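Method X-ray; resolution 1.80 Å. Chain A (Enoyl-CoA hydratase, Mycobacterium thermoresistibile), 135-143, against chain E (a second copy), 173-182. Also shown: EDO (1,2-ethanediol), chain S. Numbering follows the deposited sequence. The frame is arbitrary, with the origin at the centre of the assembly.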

# COMPACT_ATOMS: atom_id res chain seq x y z
N LEU A 135 -7.90 2.15 25.15
CA LEU A 135 -9.01 3.04 25.42
C LEU A 135 -8.79 4.43 24.84
O LEU A 135 -9.75 5.04 24.33
CB LEU A 135 -9.33 3.13 26.92
CG LEU A 135 -9.47 1.80 27.65
CD1 LEU A 135 -9.97 2.05 29.10
CD2 LEU A 135 -10.38 0.78 26.94
N CYS A 136 -7.57 4.98 24.95
CA CYS A 136 -7.32 6.36 24.49
C CYS A 136 -6.87 6.46 23.04
O CYS A 136 -7.25 7.40 22.35
CB CYS A 136 -6.35 7.14 25.37
SG CYS A 136 -4.73 6.38 25.56
N TRP A 137 -6.08 5.52 22.54
CA TRP A 137 -5.67 5.62 21.13
C TRP A 137 -6.81 5.69 20.11
O TRP A 137 -6.68 6.40 19.12
CB TRP A 137 -4.74 4.52 20.73
CG TRP A 137 -3.30 4.67 21.18
CD1 TRP A 137 -2.60 5.86 21.45
CD2 TRP A 137 -2.31 3.60 21.30
NE1 TRP A 137 -1.27 5.57 21.74
CE2 TRP A 137 -1.05 4.23 21.64
CE3 TRP A 137 -2.36 2.21 21.17
CZ2 TRP A 137 0.10 3.49 21.88
CZ3 TRP A 137 -1.17 1.48 21.37
CH2 TRP A 137 0.02 2.13 21.73
N PRO A 138 -7.92 4.95 20.33
CA PRO A 138 -9.04 5.11 19.40
C PRO A 138 -9.72 6.47 19.39
O PRO A 138 -10.44 6.76 18.42
CB PRO A 138 -10.05 4.04 19.87
CG PRO A 138 -9.20 3.01 20.53
CD PRO A 138 -8.15 3.82 21.25
N CYS A 139 -9.50 7.30 20.42
CA CYS A 139 -10.02 8.67 20.42
C CYS A 139 -9.26 9.51 19.39
O CYS A 139 -8.07 9.30 19.12
CB CYS A 139 -9.92 9.32 21.79
SG CYS A 139 -11.01 8.50 23.01
N ASP A 140 -9.94 10.48 18.82
CA ASP A 140 -9.30 11.38 17.86
C ASP A 140 -8.19 12.22 18.44
O ASP A 140 -7.12 12.38 17.77
CB ASP A 140 -10.35 12.25 17.19
CG ASP A 140 -11.33 11.43 16.39
OD1 ASP A 140 -10.90 10.57 15.56
OD2 ASP A 140 -12.52 11.61 16.64
N LEU A 141 -8.47 12.83 19.60
CA LEU A 141 -7.62 13.77 20.25
C LEU A 141 -7.34 13.25 21.66
O LEU A 141 -8.21 12.60 22.23
CB LEU A 141 -8.21 15.16 20.31
CG LEU A 141 -8.87 15.79 19.09
CD1 LEU A 141 -9.28 17.23 19.39
CD2 LEU A 141 -7.89 15.70 17.92
N ILE A 142 -6.12 13.45 22.16
CA ILE A 142 -5.77 13.12 23.56
C ILE A 142 -5.26 14.38 24.24
O ILE A 142 -4.31 15.03 23.77
CB ILE A 142 -4.73 11.98 23.67
CG1 ILE A 142 -5.24 10.71 22.99
CG2 ILE A 142 -4.33 11.72 25.14
CD1 ILE A 142 -4.19 9.58 22.82
N ILE A 143 -5.88 14.70 25.35
CA ILE A 143 -5.40 15.75 26.26
C ILE A 143 -4.87 15.06 27.51
O ILE A 143 -5.54 14.23 28.08
CB ILE A 143 -6.52 16.76 26.64
CG1 ILE A 143 -7.27 17.26 25.39
CG2 ILE A 143 -5.93 17.95 27.46
CD1 ILE A 143 -6.38 17.90 24.33
N PRO E 173 -1.67 12.77 12.29
CA PRO E 173 -3.12 12.69 12.27
C PRO E 173 -3.80 13.42 13.42
O PRO E 173 -4.87 14.03 13.21
CB PRO E 173 -3.41 11.21 12.35
CG PRO E 173 -2.14 10.57 12.85
CD PRO E 173 -1.05 11.44 12.30
N ARG E 174 -3.22 13.38 14.63
CA ARG E 174 -3.92 14.03 15.76
C ARG E 174 -3.94 15.57 15.63
O ARG E 174 -4.95 16.18 15.89
CB ARG E 174 -3.33 13.63 17.10
CG ARG E 174 -3.51 12.15 17.37
CD ARG E 174 -3.12 11.71 18.76
NE ARG E 174 -3.33 10.26 18.92
CZ ARG E 174 -4.51 9.72 19.20
NH1 ARG E 174 -5.57 10.51 19.36
NH2 ARG E 174 -4.66 8.42 19.28
N LYS E 175 -2.82 16.18 15.21
CA LYS E 175 -2.81 17.63 15.02
C LYS E 175 -3.71 18.01 13.82
O LYS E 175 -4.45 19.00 13.85
CB LYS E 175 -1.38 18.16 14.84
CG LYS E 175 -1.32 19.68 15.03
CD LYS E 175 0.09 20.21 14.89
CE LYS E 175 0.97 19.89 16.09
NZ LYS E 175 0.58 20.48 17.40
N ALA E 176 -3.65 17.22 12.74
CA ALA E 176 -4.54 17.45 11.61
C ALA E 176 -6.02 17.49 12.06
O ALA E 176 -6.75 18.44 11.73
CB ALA E 176 -4.35 16.36 10.53
N LYS E 177 -6.47 16.47 12.79
CA LYS E 177 -7.84 16.47 13.29
C LYS E 177 -8.14 17.66 14.20
O LYS E 177 -9.20 18.31 14.06
CB LYS E 177 -8.18 15.18 14.02
CG LYS E 177 -8.24 13.98 13.08
CD LYS E 177 -8.55 12.73 13.90
CE LYS E 177 -8.50 11.47 13.12
NZ LYS E 177 -8.59 10.29 14.07
N GLU E 178 -7.21 17.99 15.08
CA GLU E 178 -7.45 19.09 16.00
C GLU E 178 -7.66 20.39 15.24
O GLU E 178 -8.59 21.16 15.54
CB GLU E 178 -6.28 19.21 16.95
CG GLU E 178 -6.37 20.42 17.88
CD GLU E 178 -5.15 20.61 18.77
OE1 GLU E 178 -4.25 19.71 18.82
OE2 GLU E 178 -5.06 21.73 19.38
N ILE E 179 -6.80 20.68 14.27
CA ILE E 179 -6.92 21.96 13.59
C ILE E 179 -8.09 22.01 12.61
O ILE E 179 -8.65 23.09 12.38
CB ILE E 179 -5.58 22.47 13.02
CG1 ILE E 179 -5.11 21.69 11.82
CG2 ILE E 179 -4.54 22.48 14.17
CD1 ILE E 179 -5.68 22.16 10.52
N LEU E 180 -8.50 20.85 12.07
CA LEU E 180 -9.69 20.81 11.26
C LEU E 180 -10.96 20.97 12.10
O LEU E 180 -11.88 21.70 11.70
CB LEU E 180 -9.78 19.51 10.43
CG LEU E 180 -8.75 19.46 9.30
CD1 LEU E 180 -8.73 18.05 8.68
CD2 LEU E 180 -9.11 20.56 8.27
N PHE E 181 -10.99 20.26 13.22
CA PHE E 181 -12.17 20.25 14.08
C PHE E 181 -12.40 21.61 14.73
O PHE E 181 -13.53 22.00 14.99
CB PHE E 181 -12.05 19.22 15.23
CG PHE E 181 -12.06 17.77 14.84
CD1 PHE E 181 -12.54 17.30 13.62
CD2 PHE E 181 -11.68 16.81 15.81
CE1 PHE E 181 -12.53 15.93 13.33
CE2 PHE E 181 -11.69 15.45 15.53
CZ PHE E 181 -12.13 15.00 14.31
N THR E 182 -11.32 22.34 15.04
CA THR E 182 -11.42 23.65 15.72
C THR E 182 -11.32 24.87 14.81
O THR E 182 -11.80 25.97 15.13
CB THR E 182 -10.34 23.81 16.80
OG1 THR E 182 -9.05 23.81 16.18
CG2 THR E 182 -10.45 22.70 17.91
C1 EDO S . -5.72 9.63 16.15
O1 EDO S . -6.45 10.73 15.64
C2 EDO S . -5.37 8.70 14.99
O2 EDO S . -6.59 8.08 14.55

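Long basic side chains often join protein subunits by reaching from a helix to the carbonyl oxygens of a neighbouring loop, and this contact between two copies of an enoyl-CoA hydratase is a clear example. The formal charge pair comes from K177(E), whose fully extended side chain (m, t, t, t) carries NZ to 2.8 Å from OD1 of D140(A), forming a salt bridge that is also a hydrogen bond. R174(E) works differently, because its hydrogen-bond partners in this loop are backbone atoms. Its NH2 donates to W137(A) O at 2.9 Å and its NH1 to C139(A) O at 2.8 Å, both acceptors lying near the guanidinium plane, where the N-H groups point. The type I turn from C136(A) to C139(A), closed by the bond from C139(A) N to C136(A) O, brings these carbonyls within reach of one arginine.

The faces of the guanidinium are occupied as well. CD1 of I142(A) lies over one, 3.6 Å from R174(E) CZ, while a 1,2-ethanediol, probably from the crystallisation liquor, covers the opposite face, with its C1 3.3 Å from R174(E) CZ. The diol also links the two chains: its O1 accepts from K177(E) NZ at 2.7 Å and donates to D140(A) O at 2.8 Å.

Beyond this polar centre, strand 141-143 crosses helix 173-182 almost at right angles, at 93°, with a closest axial approach of 8.8 Å. L141(A) starts with its CA-to-CB bond pointing away, yet the end of its side chain comes back to the helix, placing CD2 3.6 Å from R174(E) O and 4.0 Å from E178(E) CB. One turn beyond K177(E), F181(E) turns its ring edge to the junction of loop and strand: CE2 lies 3.8 Å from D140(A) CB, and CD2 lies 4.3 Å from L141(A) CD1. Apolar packing thus continues alongside the salt bridge.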